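Long-range contact in putative Ribokinase II (Escherichia coli O6, PDB 3IQ0), which probably phosphorylates a sugar such as ribose, binding ATP and magnesium as a carbohydrate kinase of the pfkB (ribokinase) family: residues B[36-50]-B[295-307]. Sequence-based numbering, arbitrary orientation.
Sequences PSGAPAIFIDQVTRL and GPMEGTSRLMEIE
Met297, a selenomethionine, reaches from the beta turn 295-298 into the angle between strand 29-37 and helix 39-49. Its CG stands anti to the backbone N (chi1 -162°) and the chain bends only at its last torsion, laying Met297 CE 3.7 Å from Pro36 CB and 3.8 Å from Ala41 CB while SE rests against the Asp45 carboxylate. A long, unbranched, apolar chain suits a place where its end must touch Pro36, Ala41 and Ile42 together. A water donates to Pro36 O and Glu298 OE2 and accepts from Met297 N, joining the segments; Glu298 also salt-bridges Arg72.

Arg49, bent at chi2 and chi3, crosses Thr300 at about a right angle. Arg49 NH1 makes a weak, nearly straight bond to Thr300 OG1 (3.3 Å, 172°), in the guanidinium plane at its edge. Arginine is long enough to reach this hydroxyl while Arg49 NH2 shares a water with Glu305 OE2. Branched Thr300 adds a methyl near Asp45. Leu50 CD2 packs 3.8 Å from Leu303 CB.

The approach to helix 303-312 thus packs along helix 39-49 of the ribokinase-like alpha/beta fold, the Ile42 side chain about 8 Å from ATP, with helices 64-75, 258-271 and 276-290 around it.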
ATOM      1  N   PRO B  36       4.685 -10.961   8.836  1.00 21.39           N
ATOM      2  CA  PRO B  36       5.546 -11.325   7.708  1.00 19.92           C
ATOM      3  C   PRO B  36       4.774 -12.230   6.755  1.00 17.98           C
ATOM      4  O   PRO B  36       4.099 -13.149   7.189  1.00 18.79           O
ATOM      5  CB  PRO B  36       6.702 -12.063   8.378  1.00 20.09           C
ATOM      6  CG  PRO B  36       6.731 -11.501   9.749  1.00 19.49           C
ATOM      7  CD  PRO B  36       5.279 -11.397  10.110  1.00 21.69           C
ATOM      8  N   SER B  37       4.864 -11.978   5.457  1.00 18.93           N
ATOM      9  CA  SER B  37       4.131 -12.813   4.515  1.00 17.76           C
ATOM     10  C   SER B  37       4.787 -12.864   3.136  1.00 17.41           C
ATOM     11  O   SER B  37       5.880 -12.335   2.937  1.00 14.48           O
ATOM     12  CB  SER B  37       2.687 -12.318   4.405  1.00 20.09           C
ATOM     13  OG  SER B  37       1.862 -13.274   3.761  1.00 22.33           O
ATOM     14  N   GLY B  38       4.112 -13.502   2.187  1.00 17.51           N
ATOM     15  CA  GLY B  38       4.667 -13.635   0.850  1.00 17.18           C
ATOM     16  C   GLY B  38       5.040 -15.090   0.631  1.00 20.32           C
ATOM     17  O   GLY B  38       5.902 -15.627   1.330  1.00 18.87           O
ATOM     18  N   ALA B  39       4.392 -15.727  -0.342  1.00 19.21           N
ATOM     19  CA  ALA B  39       4.626 -17.132  -0.648  1.00 18.62           C
ATOM     20  C   ALA B  39       6.095 -17.549  -0.567  1.00 18.75           C
ATOM     21  O   ALA B  39       6.435 -18.481   0.164  1.00 18.82           O
ATOM     22  CB  ALA B  39       4.051 -17.473  -2.037  1.00 18.56           C
ATOM     23  N   PRO B  40       6.986 -16.873  -1.311  1.00 17.44           N
ATOM     24  CA  PRO B  40       8.401 -17.259  -1.252  1.00 17.01           C
ATOM     25  C   PRO B  40       8.983 -17.163   0.158  1.00 17.74           C
ATOM     26  O   PRO B  40       9.770 -18.019   0.570  1.00 14.69           O
ATOM     27  CB  PRO B  40       9.072 -16.276  -2.213  1.00 19.45           C
ATOM     28  CG  PRO B  40       7.980 -15.960  -3.200  1.00 17.18           C
ATOM     29  CD  PRO B  40       6.778 -15.801  -2.302  1.00 19.05           C
ATOM     30  N   ALA B  41       8.591 -16.121   0.893  1.00 17.34           N
ATOM     31  CA  ALA B  41       9.087 -15.914   2.252  1.00 16.85           C
ATOM     32  C   ALA B  41       8.612 -17.006   3.206  1.00 17.35           C
ATOM     33  O   ALA B  41       9.379 -17.487   4.038  1.00 18.54           O
ATOM     34  CB  ALA B  41       8.657 -14.541   2.769  1.00 16.29           C
ATOM     35  N   ILE B  42       7.346 -17.389   3.097  1.00 16.46           N
ATOM     36  CA  ILE B  42       6.812 -18.437   3.955  1.00 16.85           C
ATOM     37  C   ILE B  42       7.474 -19.772   3.599  1.00 15.59           C
ATOM     38  O   ILE B  42       7.823 -20.558   4.483  1.00 15.06           O
ATOM     39  CB  ILE B  42       5.281 -18.542   3.810  1.00 14.61           C
ATOM     40  CG1 ILE B  42       4.645 -17.184   4.116  1.00 15.01           C
ATOM     41  CG2 ILE B  42       4.743 -19.597   4.766  1.00 14.56           C
ATOM     42  CD1 ILE B  42       3.181 -17.099   3.778  1.00 16.71           C
ATOM     43  N   PHE B  43       7.652 -20.021   2.307  1.00 15.93           N
ATOM     44  CA  PHE B  43       8.299 -21.248   1.850  1.00 15.61           C
ATOM     45  C   PHE B  43       9.685 -21.347   2.479  1.00 15.81           C
ATOM     46  O   PHE B  43      10.026 -22.343   3.121  1.00 15.08           O
ATOM     47  CB  PHE B  43       8.464 -21.235   0.320  1.00 16.48           C
ATOM     48  CG  PHE B  43       9.342 -22.346  -0.219  1.00 16.04           C
ATOM     49  CD1 PHE B  43       8.809 -23.601  -0.503  1.00 20.52           C
ATOM     50  CD2 PHE B  43      10.700 -22.131  -0.447  1.00 17.26           C
ATOM     51  CE1 PHE B  43       9.611 -24.629  -1.008  1.00 17.62           C
ATOM     52  CE2 PHE B  43      11.520 -23.151  -0.951  1.00 16.81           C
ATOM     53  CZ  PHE B  43      10.972 -24.400  -1.232  1.00 19.35           C
ATOM     54  N   ILE B  44      10.478 -20.300   2.286  1.00 15.04           N
ATOM     55  CA  ILE B  44      11.841 -20.275   2.798  1.00 16.50           C
ATOM     56  C   ILE B  44      11.918 -20.296   4.317  1.00 15.52           C
ATOM     57  O   ILE B  44      12.877 -20.818   4.880  1.00 16.92           O
ATOM     58  CB  ILE B  44      12.617 -19.050   2.243  1.00 16.58           C
ATOM     59  CG1 ILE B  44      14.077 -19.435   2.032  1.00 18.06           C
ATOM     60  CG2 ILE B  44      12.512 -17.865   3.183  1.00 16.45           C
ATOM     61  CD1 ILE B  44      14.260 -20.496   0.979  1.00 17.11           C
ATOM     62  N   ASP B  45      10.922 -19.728   4.990  1.00 16.83           N
ATOM     63  CA  ASP B  45      10.941 -19.744   6.452  1.00 16.53           C
ATOM     64  C   ASP B  45      10.754 -21.191   6.925  1.00 16.69           C
ATOM     65  O   ASP B  45      11.361 -21.620   7.915  1.00 16.05           O
ATOM     66  CB  ASP B  45       9.832 -18.868   7.026  1.00 16.96           C
ATOM     67  CG  ASP B  45      10.018 -18.594   8.506  1.00 18.50           C
ATOM     68  OD1 ASP B  45      11.089 -18.081   8.881  1.00 19.59           O
ATOM     69  OD2 ASP B  45       9.094 -18.880   9.290  1.00 18.24           O
ATOM     70  N   GLN B  46       9.929 -21.952   6.213  1.00 14.25           N
ATOM     71  CA  GLN B  46       9.704 -23.341   6.598  1.00 16.31           C
ATOM     72  C   GLN B  46      10.983 -24.130   6.350  1.00 16.75           C
ATOM     73  O   GLN B  46      11.341 -25.001   7.137  1.00 15.48           O
ATOM     74  CB  GLN B  46       8.533 -23.944   5.813  1.00 15.74           C
ATOM     75  CG  GLN B  46       8.206 -25.403   6.167  1.00 17.26           C
ATOM     76  CD  GLN B  46       8.034 -25.617   7.661  1.00 17.43           C
ATOM     77  OE1 GLN B  46       8.994 -25.934   8.380  1.00 21.48           O
ATOM     78  NE2 GLN B  46       6.820 -25.432   8.141  1.00 13.50           N
ATOM     79  N   VAL B  47      11.684 -23.813   5.265  1.00 15.37           N
ATOM     80  CA  VAL B  47      12.932 -24.503   4.972  1.00 14.90           C
ATOM     81  C   VAL B  47      13.951 -24.287   6.084  1.00 15.04           C
ATOM     82  O   VAL B  47      14.546 -25.243   6.568  1.00 14.97           O
ATOM     83  CB  VAL B  47      13.563 -24.025   3.651  1.00 13.03           C
ATOM     84  CG1 VAL B  47      14.953 -24.595   3.514  1.00 14.07           C
ATOM     85  CG2 VAL B  47      12.695 -24.451   2.470  1.00 11.32           C
ATOM     86  N   THR B  48      14.157 -23.037   6.489  1.00 16.49           N
ATOM     87  CA  THR B  48      15.136 -22.762   7.540  1.00 16.80           C
ATOM     88  C   THR B  48      14.715 -23.299   8.900  1.00 18.52           C
ATOM     89  O   THR B  48      15.564 -23.610   9.728  1.00 18.01           O
ATOM     90  CB  THR B  48      15.429 -21.256   7.698  1.00 18.52           C
ATOM     91  OG1 THR B  48      16.591 -21.102   8.515  1.00 16.65           O
ATOM     92  CG2 THR B  48      14.251 -20.527   8.383  1.00 18.02           C
ATOM     93  N   ARG B  49      13.414 -23.411   9.139  1.00 17.07           N
ATOM     94  CA  ARG B  49      12.966 -23.925  10.419  1.00 18.60           C
ATOM     95  C   ARG B  49      13.222 -25.423  10.518  1.00 19.47           C
ATOM     96  O   ARG B  49      13.240 -25.976  11.614  1.00 19.56           O
ATOM     97  CB  ARG B  49      11.488 -23.618  10.636  1.00 22.10           C
ATOM     98  CG  ARG B  49      11.216 -22.134  10.799  1.00 24.59           C
ATOM     99  CD  ARG B  49      10.092 -21.924  11.769  1.00 30.56           C
ATOM    100  NE  ARG B  49      10.496 -22.267  13.126  1.00 30.29           N
ATOM    101  CZ  ARG B  49       9.645 -22.580  14.095  1.00 31.40           C
ATOM    102  NH1 ARG B  49       8.347 -22.604  13.850  1.00 31.41           N
ATOM    103  NH2 ARG B  49      10.092 -22.854  15.311  1.00 30.77           N
ATOM    104  N   LEU B  50      13.414 -26.076   9.372  1.00 16.00           N
ATOM    105  CA  LEU B  50      13.709 -27.505   9.356  1.00 16.67           C
ATOM    106  C   LEU B  50      15.233 -27.718   9.446  1.00 18.64           C
ATOM    107  O   LEU B  50      15.716 -28.852   9.448  1.00 19.97           O
ATOM    108  CB  LEU B  50      13.103 -28.166   8.106  1.00 15.51           C
ATOM    109  CG  LEU B  50      11.564 -28.235   8.196  1.00 14.30           C
ATOM    110  CD1 LEU B  50      10.957 -28.716   6.887  1.00 14.44           C
ATOM    111  CD2 LEU B  50      11.163 -29.166   9.355  1.00 16.37           C
ATOM    112  N   GLY B 295      -2.307 -16.484  10.636  1.00 29.95           N
ATOM    113  CA  GLY B 295      -1.146 -15.724  10.220  1.00 28.01           C
ATOM    114  C   GLY B 295      -0.433 -16.541   9.166  1.00 28.90           C
ATOM    115  O   GLY B 295      -0.109 -17.706   9.401  1.00 28.48           O
ATOM    116  N   PRO B 296      -0.146 -15.945   8.000  1.00 29.30           N
ATOM    117  CA  PRO B 296       0.525 -16.584   6.864  1.00 30.05           C
ATOM    118  C   PRO B 296       1.775 -17.395   7.183  1.00 29.47           C
ATOM    119  O   PRO B 296       1.937 -18.518   6.695  1.00 31.28           O
ATOM    120  CB  PRO B 296       0.845 -15.404   5.938  1.00 29.15           C
ATOM    121  CG  PRO B 296      -0.206 -14.401   6.277  1.00 29.80           C
ATOM    122  CD  PRO B 296      -0.245 -14.492   7.782  1.00 29.82           C
HETATM  123  N   MSE B 297       2.653 -16.835   8.004  1.00 28.64           N
HETATM  124  CA  MSE B 297       3.911 -17.498   8.337  1.00 27.32           C
HETATM  125  C   MSE B 297       3.989 -17.958   9.786  1.00 27.05           C
HETATM  126  O   MSE B 297       5.045 -18.370  10.255  1.00 25.40           O
HETATM  127  CB  MSE B 297       5.064 -16.529   8.053  1.00 27.44           C
HETATM  128  CG  MSE B 297       6.425 -17.175   7.931  1.00 28.59           C
HETATM  129 SE   MSE B 297       7.797 -15.854   7.741  1.00 33.89          SE
HETATM  130  CE  MSE B 297       7.123 -14.960   6.169  1.00 25.17           C
ATOM    131  N   GLU B 298       2.870 -17.901  10.492  1.00 26.08           N
ATOM    132  CA  GLU B 298       2.862 -18.269  11.903  1.00 25.69           C
ATOM    133  C   GLU B 298       2.636 -19.752  12.182  1.00 24.63           C
ATOM    134  O   GLU B 298       2.675 -20.184  13.332  1.00 24.56           O
ATOM    135  CB  GLU B 298       1.805 -17.440  12.627  1.00 26.00           C
ATOM    136  CG  GLU B 298       1.914 -15.953  12.327  1.00 27.51           C
ATOM    137  CD  GLU B 298       3.291 -15.395  12.628  1.00 30.03           C
ATOM    138  OE1 GLU B 298       3.750 -15.524  13.781  1.00 30.20           O
ATOM    139  OE2 GLU B 298       3.922 -14.831  11.709  1.00 30.23           O
ATOM    140  N   GLY B 299       2.412 -20.530  11.131  1.00 23.82           N
ATOM    141  CA  GLY B 299       2.166 -21.946  11.322  1.00 23.32           C
ATOM    142  C   GLY B 299       3.292 -22.883  10.927  1.00 22.13           C
ATOM    143  O   GLY B 299       3.085 -24.093  10.898  1.00 22.94           O
ATOM    144  N   THR B 300       4.477 -22.349  10.633  1.00 20.42           N
ATOM    145  CA  THR B 300       5.596 -23.208  10.247  1.00 18.55           C
ATOM    146  C   THR B 300       5.986 -24.096  11.428  1.00 19.51           C
ATOM    147  O   THR B 300       5.754 -23.734  12.585  1.00 19.69           O
ATOM    148  CB  THR B 300       6.817 -22.386   9.789  1.00 18.78           C
ATOM    149  OG1 THR B 300       7.306 -21.594  10.876  1.00 17.46           O
ATOM    150  CG2 THR B 300       6.432 -21.485   8.621  1.00 15.54           C
ATOM    151  N   SER B 301       6.570 -25.256  11.131  1.00 18.76           N
ATOM    152  CA  SER B 301       6.941 -26.202  12.174  1.00 16.59           C
ATOM    153  C   SER B 301       8.387 -26.685  12.120  1.00 17.92           C
ATOM    154  O   SER B 301       9.017 -26.692  11.057  1.00 17.23           O
ATOM    155  CB  SER B 301       6.035 -27.434  12.103  1.00 17.61           C
ATOM    156  OG  SER B 301       4.668 -27.103  12.142  1.00 22.46           O
ATOM    157  N   ARG B 302       8.893 -27.099  13.281  1.00 19.02           N
ATOM    158  CA  ARG B 302      10.238 -27.648  13.391  1.00 19.28           C
ATOM    159  C   ARG B 302      10.093 -29.123  13.054  1.00 19.42           C
ATOM    160  O   ARG B 302       9.010 -29.693  13.197  1.00 19.98           O
ATOM    161  CB  ARG B 302      10.786 -27.493  14.815  1.00 20.34           C
ATOM    162  CG  ARG B 302      11.087 -26.058  15.217  1.00 23.21           C
ATOM    163  CD  ARG B 302      11.910 -25.998  16.496  1.00 26.44           C
ATOM    164  NE  ARG B 302      13.206 -26.658  16.351  1.00 28.88           N
ATOM    165  CZ  ARG B 302      14.141 -26.692  17.296  1.00 30.48           C
ATOM    166  NH1 ARG B 302      13.930 -26.102  18.465  1.00 31.93           N
ATOM    167  NH2 ARG B 302      15.290 -27.317  17.078  1.00 30.58           N
ATOM    168  N   LEU B 303      11.181 -29.748  12.630  1.00 20.64           N
ATOM    169  CA  LEU B 303      11.140 -31.146  12.234  1.00 20.27           C
ATOM    170  C   LEU B 303      10.487 -32.081  13.250  1.00 20.23           C
ATOM    171  O   LEU B 303       9.589 -32.837  12.898  1.00 20.00           O
ATOM    172  CB  LEU B 303      12.552 -31.627  11.896  1.00 21.73           C
ATOM    173  CG  LEU B 303      12.617 -33.041  11.320  1.00 21.46           C
ATOM    174  CD1 LEU B 303      11.813 -33.101  10.034  1.00 22.73           C
ATOM    175  CD2 LEU B 303      14.067 -33.427  11.064  1.00 20.31           C
HETATM  176  N   MSE B 304      10.907 -32.027  14.510  1.00 21.40           N
HETATM  177  CA  MSE B 304      10.304 -32.914  15.494  1.00 24.51           C
HETATM  178  C   MSE B 304       8.875 -32.561  15.884  1.00 24.14           C
HETATM  179  O   MSE B 304       8.167 -33.385  16.468  1.00 22.02           O
HETATM  180  CB  MSE B 304      11.196 -33.042  16.727  1.00 28.16           C
HETATM  181  CG  MSE B 304      12.436 -33.890  16.456  1.00 36.32           C
HETATM  182 SE   MSE B 304      12.085 -35.574  15.478  1.00 46.59          SE
HETATM  183  CE  MSE B 304      11.698 -36.699  16.999  1.00 39.62           C
ATOM    184  N   GLU B 305       8.425 -31.350  15.563  1.00 23.68           N
ATOM    185  CA  GLU B 305       7.041 -31.011  15.875  1.00 23.46           C
ATOM    186  C   GLU B 305       6.208 -31.822  14.892  1.00 22.29           C
ATOM    187  O   GLU B 305       5.165 -32.351  15.248  1.00 22.05           O
ATOM    188  CB  GLU B 305       6.777 -29.508  15.715  1.00 23.36           C
ATOM    189  CG  GLU B 305       7.638 -28.654  16.636  1.00 31.34           C
ATOM    190  CD  GLU B 305       7.345 -27.163  16.551  1.00 33.39           C
ATOM    191  OE1 GLU B 305       7.163 -26.642  15.432  1.00 32.51           O
ATOM    192  OE2 GLU B 305       7.317 -26.507  17.621  1.00 39.07           O
ATOM    193  N   ILE B 306       6.687 -31.933  13.656  1.00 23.03           N
ATOM    194  CA  ILE B 306       5.988 -32.710  12.634  1.00 23.87           C
ATOM    195  C   ILE B 306       6.010 -34.186  13.048  1.00 25.50           C
ATOM    196  O   ILE B 306       4.996 -34.885  13.003  1.00 27.39           O
ATOM    197  CB  ILE B 306       6.688 -32.585  11.259  1.00 22.17           C
ATOM    198  CG1 ILE B 306       6.753 -31.111  10.828  1.00 19.89           C
ATOM    199  CG2 ILE B 306       5.940 -33.411  10.219  1.00 22.66           C
ATOM    200  CD1 ILE B 306       7.548 -30.889   9.545  1.00 18.96           C
ATOM    201  N   GLU B 307       7.187 -34.641  13.461  1.00 27.38           N
ATOM    202  CA  GLU B 307       7.407 -36.016  13.886  1.00 30.90           C
ATOM    203  C   GLU B 307       6.405 -36.433  14.970  1.00 31.97           C
ATOM    204  O   GLU B 307       5.750 -37.473  14.869  1.00 29.95           O
ATOM    205  CB  GLU B 307       8.841 -36.147  14.406  1.00 33.00           C
ATOM    206  CG  GLU B 307       9.347 -37.564  14.577  1.00 38.82           C
ATOM    207  CD  GLU B 307       8.625 -38.325  15.668  1.00 43.03           C
ATOM    208  OE1 GLU B 307       8.485 -37.781  16.788  1.00 45.53           O
ATOM    209  OE2 GLU B 307       8.209 -39.475  15.403  1.00 45.74           O
TER
HETATM  210  O   HOH W   1       2.876 -14.229   9.342  1.00 29.86           O
HETATM  211  O   HOH W   2      13.582 -28.628  12.763  1.00 31.42           O
HETATM  212  O   HOH W   3       8.134 -24.188  17.122  1.00 43.18           O